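Local coordinates for protein Alp7A (Bacillus subtilis, PDB 5EC0) that binds adenine nucleotide and, as a bacterial actin-like protein, probably assembles into filaments that take part in plasmid segregation, at residues M6-G11 against E123-M128; M14-I19 against L364-L369; R146-F151 against E173-R178. All blocks are in the same frame, centred on the assembly; numbering follows the deposited sequence.

Contact 1. Residues M6-G11 against E123-M128; sequences MNVDFG and EYFQTM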
loop_
_atom_site.group_PDB
_atom_site.type_symbol
_atom_site.label_atom_id
_atom_site.label_comp_id
_atom_site.label_asym_id
_atom_site.label_seq_id
_atom_site.Cartn_x
_atom_site.Cartn_y
_atom_site.Cartn_z
ATOM N N MET A 6 8.409 3.637 12.047
ATOM C CA MET A 6 8.394 3.472 10.606
ATOM C C MET A 6 7.428 2.368 10.194
ATOM O O MET A 6 7.581 1.211 10.583
ATOM C CB MET A 6 9.790 3.175 10.070
ATOM C CG MET A 6 9.784 2.890 8.576
ATOM S SD MET A 6 11.447 2.881 7.939
ATOM C CE MET A 6 11.150 2.629 6.188
ATOM N N ASN A 7 6.441 2.761 9.398
ATOM C CA ASN A 7 5.355 1.904 8.964
ATOM C C ASN A 7 5.364 1.737 7.455
ATOM O O ASN A 7 5.408 2.714 6.724
ATOM C CB ASN A 7 4.025 2.487 9.431
ATOM C CG ASN A 7 3.921 2.528 10.950
ATOM O OD1 ASN A 7 4.116 1.512 11.633
ATOM N ND2 ASN A 7 3.622 3.698 11.483
ATOM N N VAL A 8 5.320 0.501 6.987
ATOM C CA VAL A 8 5.532 0.230 5.562
ATOM C C VAL A 8 4.413 -0.637 5.024
ATOM O O VAL A 8 4.058 -1.646 5.637
ATOM C CB VAL A 8 6.898 -0.467 5.317
ATOM C CG1 VAL A 8 7.022 -0.923 3.909
ATOM C CG2 VAL A 8 8.049 0.481 5.666
ATOM N N ASP A 9 3.842 -0.195 3.905
ATOM C CA ASP A 9 2.905 -0.961 3.098
ATOM C C ASP A 9 3.652 -1.397 1.833
ATOM O O ASP A 9 3.900 -0.572 0.951
ATOM C CB ASP A 9 1.674 -0.107 2.745
ATOM C CG ASP A 9 0.558 -0.902 2.057
ATOM O OD1 ASP A 9 0.820 -1.955 1.435
ATOM O OD2 ASP A 9 -0.606 -0.451 2.136
ATOM N N PHE A 10 4.058 -2.664 1.754
ATOM C CA PHE A 10 4.662 -3.169 0.519
ATOM C C PHE A 10 3.560 -3.535 -0.481
ATOM O O PHE A 10 3.203 -4.706 -0.621
ATOM C CB PHE A 10 5.550 -4.392 0.782
ATOM C CG PHE A 10 6.752 -4.113 1.630
ATOM C CD1 PHE A 10 7.815 -3.372 1.126
ATOM C CD2 PHE A 10 6.840 -4.621 2.923
ATOM C CE1 PHE A 10 8.930 -3.121 1.900
ATOM C CE2 PHE A 10 7.952 -4.371 3.705
ATOM C CZ PHE A 10 9.000 -3.620 3.195
ATOM N N GLY A 11 2.994 -2.538 -1.152
ATOM C CA GLY A 11 1.937 -2.798 -2.113
ATOM C C GLY A 11 2.461 -3.446 -3.379
ATOM O O GLY A 11 3.668 -3.555 -3.578
ATOM N N GLU A 123 13.339 2.780 16.149
ATOM C CA GLU A 123 12.866 2.182 17.402
ATOM C C GLU A 123 11.814 1.121 17.133
ATOM O O GLU A 123 11.845 0.049 17.723
ATOM C CB GLU A 123 12.299 3.249 18.333
ATOM C CG GLU A 123 13.324 4.282 18.755
ATOM C CD GLU A 123 12.787 5.246 19.797
ATOM O OE1 GLU A 123 11.856 4.869 20.538
ATOM O OE2 GLU A 123 13.301 6.377 19.873
ATOM N N TYR A 124 10.908 1.422 16.207
ATOM C CA TYR A 124 9.768 0.562 15.945
ATOM C C TYR A 124 9.438 0.525 14.452
ATOM O O TYR A 124 8.968 1.512 13.890
ATOM C CB TYR A 124 8.556 1.043 16.753
ATOM C CG TYR A 124 7.434 0.039 16.817
ATOM C CD1 TYR A 124 7.610 -1.182 17.468
ATOM C CD2 TYR A 124 6.187 0.313 16.252
ATOM C CE1 TYR A 124 6.579 -2.118 17.550
ATOM C CE2 TYR A 124 5.146 -0.622 16.325
ATOM C CZ TYR A 124 5.350 -1.832 16.971
ATOM O OH TYR A 124 4.333 -2.751 17.051
ATOM N N PHE A 125 9.737 -0.604 13.818
ATOM C CA PHE A 125 9.418 -0.835 12.413
ATOM C C PHE A 125 8.171 -1.689 12.351
ATOM O O PHE A 125 8.035 -2.662 13.104
ATOM C CB PHE A 125 10.581 -1.533 11.685
ATOM C CG PHE A 125 10.284 -1.902 10.238
ATOM C CD1 PHE A 125 9.694 -3.120 9.914
ATOM C CD2 PHE A 125 10.628 -1.035 9.197
ATOM C CE1 PHE A 125 9.433 -3.455 8.593
ATOM C CE2 PHE A 125 10.368 -1.366 7.877
ATOM C CZ PHE A 125 9.776 -2.565 7.573
ATOM N N GLN A 126 7.272 -1.348 11.437
ATOM C CA GLN A 126 6.054 -2.103 11.306
ATOM C C GLN A 126 5.684 -2.229 9.832
ATOM O O GLN A 126 5.747 -1.256 9.056
ATOM C CB GLN A 126 4.940 -1.427 12.113
ATOM C CG GLN A 126 3.881 -2.340 12.610
ATOM C CD GLN A 126 2.841 -1.637 13.467
ATOM O OE1 GLN A 126 2.163 -2.281 14.264
ATOM N NE2 GLN A 126 2.695 -0.316 13.292
ATOM N N THR A 127 5.334 -3.443 9.441
ATOM C CA THR A 127 4.785 -3.683 8.117
ATOM C C THR A 127 3.637 -4.695 8.262
ATOM O O THR A 127 3.042 -4.822 9.350
ATOM C CB THR A 127 5.883 -4.149 7.107
ATOM O OG1 THR A 127 5.321 -4.231 5.795
ATOM C CG2 THR A 127 6.518 -5.504 7.495
ATOM N N MET A 128 3.292 -5.387 7.184
ATOM C CA MET A 128 2.160 -6.309 7.223
ATOM C C MET A 128 2.266 -7.300 6.069
ATOM O O MET A 128 3.102 -7.128 5.186
ATOM C CB MET A 128 0.825 -5.538 7.176
ATOM C CG MET A 128 0.853 -4.346 6.240
ATOM S SD MET A 128 -0.572 -3.234 6.296
ATOM C CE MET A 128 0.053 -1.900 5.291
HETATM O O HOH W 1 2.598 -4.762 3.221
#
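Tyr124 O receives Met6 N at 2.9 Å, opening a parallel pairing of the two strands. Phe125 lies beside Met6, both side chains pointing the same way: Met6 SD sits at the ring edge, 5.4 Å from the Phe125 centroid, a Met-aromatic contact, while Val8 CG2 comes to 3.7 Å from Phe125 CE2. Gln126 pairs through its backbone with Met6 O and Val8 N, and its side chain runs alongside Asn7. Gln126 NE2 donates to Asn7 OD1 over 2.8 Å; the acceptor lies in the Gln126 amide plane, yet the donor stands 37° above the Asn7 carbonyl plane, and the two amide planes are 42° apart. Gln126 OE1 accepts from Arg178 NE. A leucine in place of Gln126 would probably leave Asn7 OD1 without this donor and Arg178 NE without its acceptor. At Thr127 the backbone pattern lapses: OG1, anti to its own backbone N (chi1 -174°), donates to Val8 O at 2.9 Å and lies 3.3 Å from Phe10 CD2. Beyond it the strands spread, a water bridges Phe10 N to Met128 O, and Met128 CE rests 3.4 Å from Asp9 CG. The pairing joins two neighbouring parallel strands of an actin-like domain, the first of them running into the phosphate side of the nucleotide site: Asp9 lies close to the bound magnesium ion, and Gly11 touches ADP.

Contact 2. Residues M14-I19 against L364-L369; sequences MYMNLI and LNLYGL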
loop_
_atom_site.group_PDB
_atom_site.type_symbol
_atom_site.label_atom_id
_atom_site.label_comp_id
_atom_site.label_asym_id
_atom_site.label_seq_id
_atom_site.Cartn_x
_atom_site.Cartn_y
_atom_site.Cartn_z
ATOM N N MET A 14 2.461 0.347 -5.389
ATOM C CA MET A 14 3.322 1.307 -4.722
ATOM C C MET A 14 3.807 0.750 -3.381
ATOM O O MET A 14 3.043 0.160 -2.635
ATOM C CB MET A 14 2.585 2.639 -4.480
ATOM C CG MET A 14 2.119 3.387 -5.732
ATOM S SD MET A 14 3.427 3.975 -6.844
ATOM C CE MET A 14 4.172 5.255 -5.864
ATOM N N TYR A 15 5.091 0.931 -3.114
ATOM C CA TYR A 15 5.653 0.922 -1.777
ATOM C C TYR A 15 5.250 2.239 -1.109
ATOM O O TYR A 15 5.456 3.294 -1.692
ATOM C CB TYR A 15 7.186 0.789 -1.851
ATOM C CG TYR A 15 7.920 1.080 -0.563
ATOM C CD1 TYR A 15 8.216 2.387 -0.183
ATOM C CD2 TYR A 15 8.332 0.048 0.262
ATOM C CE1 TYR A 15 8.887 2.655 0.998
ATOM C CE2 TYR A 15 9.025 0.305 1.445
ATOM C CZ TYR A 15 9.284 1.613 1.810
ATOM O OH TYR A 15 9.958 1.871 2.971
ATOM N N MET A 16 4.673 2.182 0.090
ATOM C CA MET A 16 4.280 3.404 0.792
ATOM C C MET A 16 4.733 3.295 2.218
ATOM O O MET A 16 4.699 2.200 2.806
ATOM C CB MET A 16 2.761 3.629 0.722
ATOM C CG MET A 16 2.126 3.327 -0.648
ATOM S SD MET A 16 0.361 3.624 -0.627
ATOM C CE MET A 16 -0.112 2.510 0.681
ATOM N N ASN A 17 5.150 4.409 2.807
ATOM C CA ASN A 17 5.619 4.246 4.160
ATOM C C ASN A 17 5.371 5.563 4.923
ATOM O O ASN A 17 5.376 6.651 4.342
ATOM C CB ASN A 17 7.113 3.848 4.139
ATOM C CG ASN A 17 8.009 4.980 3.676
ATOM O OD1 ASN A 17 8.173 5.975 4.381
ATOM N ND2 ASN A 17 8.269 4.999 2.398
ATOM N N LEU A 18 5.198 5.477 6.229
ATOM C CA LEU A 18 5.219 6.678 7.043
ATOM C C LEU A 18 6.415 6.624 7.982
ATOM O O LEU A 18 6.597 5.654 8.732
ATOM C CB LEU A 18 3.924 6.822 7.848
ATOM C CG LEU A 18 2.584 7.092 7.172
ATOM C CD1 LEU A 18 1.432 6.703 8.119
ATOM C CD2 LEU A 18 2.512 8.565 6.837
ATOM N N ILE A 19 7.235 7.659 7.935
ATOM C CA ILE A 19 8.409 7.728 8.792
ATOM C C ILE A 19 8.277 8.937 9.683
ATOM O O ILE A 19 8.315 10.062 9.201
ATOM C CB ILE A 19 9.704 7.815 7.975
ATOM C CG1 ILE A 19 9.785 6.634 6.997
ATOM C CG2 ILE A 19 10.891 7.828 8.889
ATOM C CD1 ILE A 19 10.902 6.739 5.989
ATOM N N LEU A 364 -5.517 3.449 3.872
ATOM C CA LEU A 364 -6.141 2.973 5.118
ATOM C C LEU A 364 -5.294 1.916 5.861
ATOM O O LEU A 364 -5.139 1.990 7.091
ATOM C CB LEU A 364 -7.545 2.413 4.833
ATOM C CG LEU A 364 -8.522 2.488 6.009
ATOM C CD1 LEU A 364 -8.823 3.951 6.352
ATOM C CD2 LEU A 364 -9.824 1.725 5.729
ATOM N N ASN A 365 -4.761 0.934 5.134
ATOM C CA ASN A 365 -3.885 -0.071 5.758
ATOM C C ASN A 365 -2.692 0.600 6.474
ATOM O O ASN A 365 -2.439 0.348 7.664
ATOM C CB ASN A 365 -3.374 -1.078 4.717
ATOM C CG ASN A 365 -4.387 -2.185 4.403
ATOM O OD1 ASN A 365 -5.090 -2.674 5.286
ATOM N ND2 ASN A 365 -4.469 -2.567 3.135
ATOM N N LEU A 366 -1.980 1.460 5.742
ATOM C CA LEU A 366 -0.850 2.226 6.281
ATOM C C LEU A 366 -1.234 3.014 7.537
ATOM O O LEU A 366 -0.502 3.042 8.525
ATOM C CB LEU A 366 -0.317 3.191 5.228
ATOM C CG LEU A 366 0.934 3.998 5.547
ATOM C CD1 LEU A 366 2.002 3.102 6.096
ATOM C CD2 LEU A 366 1.439 4.706 4.269
ATOM N N TYR A 367 -2.397 3.647 7.469
ATOM C CA TYR A 367 -2.918 4.463 8.547
ATOM C C TYR A 367 -3.252 3.612 9.765
ATOM O O TYR A 367 -3.094 4.052 10.904
ATOM C CB TYR A 367 -4.157 5.234 8.074
ATOM C CG TYR A 367 -3.819 6.510 7.338
ATOM C CD1 TYR A 367 -2.502 6.812 7.007
ATOM C CD2 TYR A 367 -4.810 7.430 7.000
ATOM C CE1 TYR A 367 -2.181 7.986 6.345
ATOM C CE2 TYR A 367 -4.497 8.614 6.353
ATOM C CZ TYR A 367 -3.184 8.883 6.025
ATOM O OH TYR A 367 -2.867 10.051 5.377
ATOM N N GLY A 368 -3.701 2.391 9.506
ATOM C CA GLY A 368 -3.958 1.428 10.556
ATOM C C GLY A 368 -2.664 1.062 11.251
ATOM O O GLY A 368 -2.618 0.968 12.473
ATOM N N LEU A 369 -1.599 0.866 10.475
ATOM C CA LEU A 369 -0.288 0.665 11.077
ATOM C C LEU A 369 0.102 1.887 11.904
ATOM O O LEU A 369 0.620 1.754 13.009
ATOM C CB LEU A 369 0.785 0.402 10.024
ATOM C CG LEU A 369 0.766 -0.929 9.273
ATOM C CD1 LEU A 369 2.020 -1.105 8.399
ATOM C CD2 LEU A 369 0.580 -2.130 10.241
#
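Leu366 meets Met16 and Leu18 where the helix 364-386 packs on the strand 14-19, the second arm of the N-terminal beta hairpin of the actin-like fold. The short segments run in roughly the same direction, 29° apart, with a closest axis separation of 9.0 Å. Met16 and Leu18 both start toward the helix, whereas Asn17 between them turns its side chain away and offers mainly its backbone, so one face of the strand carries the contact, and the packing is entirely apolar.

Leu366 carries the contact from the helix side. Its CG is anti to the backbone N (chi1 -175°), which carries the branch point out to the strand, and its two methyls part over the backbone there. CD2 covers the Met16 end, 3.9 Å from Met16 CB and 4.0 Å from Asn17 N; CD1 lies the same 4.0 Å from Leu18 N. Met16 makes its closest approach to the helix through CB; its side chain also touches Arg362 and Leu363 and comes within about 6 Å of ADP, measured from the side chain.

Leu18 slants across Leu366 and comes up to it branch against branch, Leu18 CD1 reaching 3.8 Å from Leu366 CG. The same methyl also touches Tyr367. The bond from backbone to CB of Tyr367 heads away from the strand, but the ring reaches back toward it, the Tyr367 and Leu18 side chains crossing at about a right angle, while also meeting Phe192 edge-to-face. Leu18 CD1 thus touches two consecutive residues of the helix, standing 4.1 Å from Tyr367 CD1.

Contact 3. Residues R146-F151 against E173-R178; sequences RMASKF and EDAACR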
loop_
_atom_site.group_PDB
_atom_site.type_symbol
_atom_site.label_atom_id
_atom_site.label_comp_id
_atom_site.label_asym_id
_atom_site.label_seq_id
_atom_site.Cartn_x
_atom_site.Cartn_y
_atom_site.Cartn_z
ATOM N N ARG A 146 8.273 -14.284 10.960
ATOM C CA ARG A 146 9.389 -14.356 10.025
ATOM C C ARG A 146 9.488 -13.060 9.211
ATOM O O ARG A 146 10.587 -12.575 8.929
ATOM C CB ARG A 146 9.264 -15.578 9.103
ATOM C CG ARG A 146 9.478 -16.925 9.821
ATOM C CD ARG A 146 9.599 -18.115 8.855
ATOM N NE ARG A 146 8.306 -18.496 8.288
ATOM C CZ ARG A 146 7.459 -19.353 8.855
ATOM N NH1 ARG A 146 7.759 -19.931 10.018
ATOM N NH2 ARG A 146 6.307 -19.625 8.261
ATOM N N MET A 147 8.349 -12.483 8.844
ATOM C CA MET A 147 8.388 -11.229 8.078
ATOM C C MET A 147 9.055 -10.127 8.899
ATOM O O MET A 147 9.951 -9.428 8.408
ATOM C CB MET A 147 6.989 -10.789 7.653
ATOM C CG MET A 147 6.979 -9.524 6.777
ATOM S SD MET A 147 7.958 -9.701 5.261
ATOM C CE MET A 147 7.396 -8.237 4.360
ATOM N N ALA A 148 8.635 -10.003 10.158
ATOM C CA ALA A 148 9.206 -9.019 11.080
ATOM C C ALA A 148 10.703 -9.245 11.292
ATOM O O ALA A 148 11.482 -8.298 11.368
ATOM C CB ALA A 148 8.465 -9.054 12.437
ATOM N N SER A 149 11.106 -10.504 11.399
ATOM C CA SER A 149 12.513 -10.833 11.613
ATOM C C SER A 149 13.411 -10.402 10.464
ATOM O O SER A 149 14.611 -10.203 10.640
ATOM C CB SER A 149 12.665 -12.337 11.838
ATOM O OG SER A 149 11.983 -12.718 13.014
ATOM N N LYS A 150 12.823 -10.271 9.282
ATOM C CA LYS A 150 13.563 -9.880 8.096
ATOM C C LYS A 150 14.112 -8.465 8.246
ATOM O O LYS A 150 15.086 -8.088 7.601
ATOM C CB LYS A 150 12.668 -9.968 6.860
ATOM C CG LYS A 150 13.298 -10.671 5.684
ATOM C CD LYS A 150 12.504 -10.415 4.420
ATOM C CE LYS A 150 13.362 -10.630 3.177
ATOM N NZ LYS A 150 12.700 -10.002 2.009
ATOM N N PHE A 151 13.480 -7.683 9.105
ATOM C CA PHE A 151 13.815 -6.276 9.200
ATOM C C PHE A 151 14.511 -5.943 10.518
ATOM O O PHE A 151 15.339 -5.030 10.556
ATOM C CB PHE A 151 12.556 -5.440 8.985
ATOM C CG PHE A 151 11.975 -5.611 7.617
ATOM C CD1 PHE A 151 11.020 -6.595 7.372
ATOM C CD2 PHE A 151 12.430 -4.834 6.556
ATOM C CE1 PHE A 151 10.505 -6.778 6.106
ATOM C CE2 PHE A 151 11.931 -5.017 5.285
ATOM C CZ PHE A 151 10.962 -5.994 5.055
ATOM N N GLU A 173 15.504 -1.632 16.037
ATOM C CA GLU A 173 15.485 -2.102 17.417
ATOM C C GLU A 173 14.354 -3.090 17.677
ATOM O O GLU A 173 14.550 -4.114 18.325
ATOM C CB GLU A 173 15.362 -0.917 18.378
ATOM C CG GLU A 173 16.434 0.164 18.184
ATOM C CD GLU A 173 16.414 1.219 19.281
ATOM O OE1 GLU A 173 15.464 1.224 20.101
ATOM O OE2 GLU A 173 17.356 2.037 19.330
ATOM N N ASP A 174 13.167 -2.768 17.174
ATOM C CA ASP A 174 11.991 -3.601 17.373
ATOM C C ASP A 174 11.158 -3.622 16.098
ATOM O O ASP A 174 11.035 -2.605 15.421
ATOM C CB ASP A 174 11.165 -3.079 18.547
ATOM C CG ASP A 174 10.145 -4.073 19.026
ATOM O OD1 ASP A 174 10.297 -5.276 18.709
ATOM O OD2 ASP A 174 9.198 -3.653 19.728
ATOM N N ALA A 175 10.574 -4.772 15.774
ATOM C CA ALA A 175 9.807 -4.895 14.541
ATOM C C ALA A 175 8.552 -5.757 14.728
ATOM O O ALA A 175 8.547 -6.669 15.537
ATOM C CB ALA A 175 10.690 -5.467 13.430
ATOM N N ALA A 176 7.488 -5.446 13.992
ATOM C CA ALA A 176 6.272 -6.254 14.033
ATOM C C ALA A 176 5.599 -6.299 12.654
ATOM O O ALA A 176 5.778 -5.409 11.817
ATOM C CB ALA A 176 5.301 -5.726 15.097
ATOM N N CYS A 177 4.834 -7.357 12.421
ATOM C CA CYS A 177 4.146 -7.542 11.148
ATOM C C CYS A 177 2.665 -7.840 11.401
ATOM O O CYS A 177 2.347 -8.798 12.099
ATOM C CB CYS A 177 4.783 -8.666 10.350
ATOM S SG CYS A 177 4.003 -8.899 8.760
ATOM N N ARG A 178 1.782 -7.002 10.853
ATOM C CA ARG A 178 0.341 -7.138 11.029
ATOM C C ARG A 178 -0.292 -7.822 9.814
ATOM O O ARG A 178 0.411 -8.303 8.938
ATOM C CB ARG A 178 -0.306 -5.764 11.251
ATOM C CG ARG A 178 0.352 -4.928 12.327
ATOM C CD ARG A 178 0.448 -5.641 13.699
ATOM N NE ARG A 178 1.129 -4.744 14.628
ATOM C CZ ARG A 178 1.061 -4.806 15.951
ATOM N NH1 ARG A 178 0.346 -5.747 16.541
ATOM N NH2 ARG A 178 1.717 -3.915 16.682
#
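Ala148 CB settles on the strand backbone at Ala176, 3.9 Å from Ala176 CA, and this small methyl is the centre of the contact. The alpha carbons of Ala148 and Ala176 are 5.0 Å apart, a close approach of helix to strand that the small side chain of Ala148, over the Ala176 backbone, allows. Ala175 and Cys177, which flank Ala176 and face the helix, form the two sides of the seat: Ala175 CB comes to 3.6 Å from Ala148 O, and Cys177 CB is 4.3 Å from Ala148 CB.

The tight packing continues toward the buried end. Cys177 SG, anti to its backbone N (chi1 -178°), lies against the base of Met147, 3.6 Å from Met147 CG and 3.7 Å from Met147 CB. There the methionine chain bends, chi2 at 58° taking SD off the strand to the edge of the Phe151 ring, which it meets in the ring plane. Phe151 in turn stacks on Phe125 and meets Phe101 edge-to-face. Nearby, Cys177 O is bonded by Gln144 NE2 from the preceding turn of the helix.

The opposite character prevails outside this strip. Arg146 and Ser149 direct their side chains away from the strand and are exposed, as are Glu173 and Asp174 on the strand. Even Ala148 and Ala175 are partly accessible, so this part of the contact is only partly buried, and between the two segments it is held by van der Waals contact. The strand 166-179 thus has helix 140-149 on its Ala175 and Cys177 face, while Arg178 packs on helix 364-386: helices on both faces of a sheet, in keeping with the layered alpha/beta domains of the actin superfamily.

All three contacts draw on one mixed sheet, in which strand 2-10 has strand 14-19 on one side and strand 119-129 on the other, the latter followed by strand 166-179. Contact 1 pairs strands 2-10 and 119-129; its centre lies about 7 Å from that of contact 2 and 8 Å from that of contact 3, which are themselves about 15 Å apart. Along the chain contacts 1 and 2 interlock, contact 3 follows contact 1, and contact 2 encloses contact 3 by bringing the C-terminal helix back to the N-terminal hairpin. Arg178 and Leu369 touch, tying contacts 2 and 3. The start of the C-terminal helix thus packs against the N-terminal hairpin near the nucleotide site.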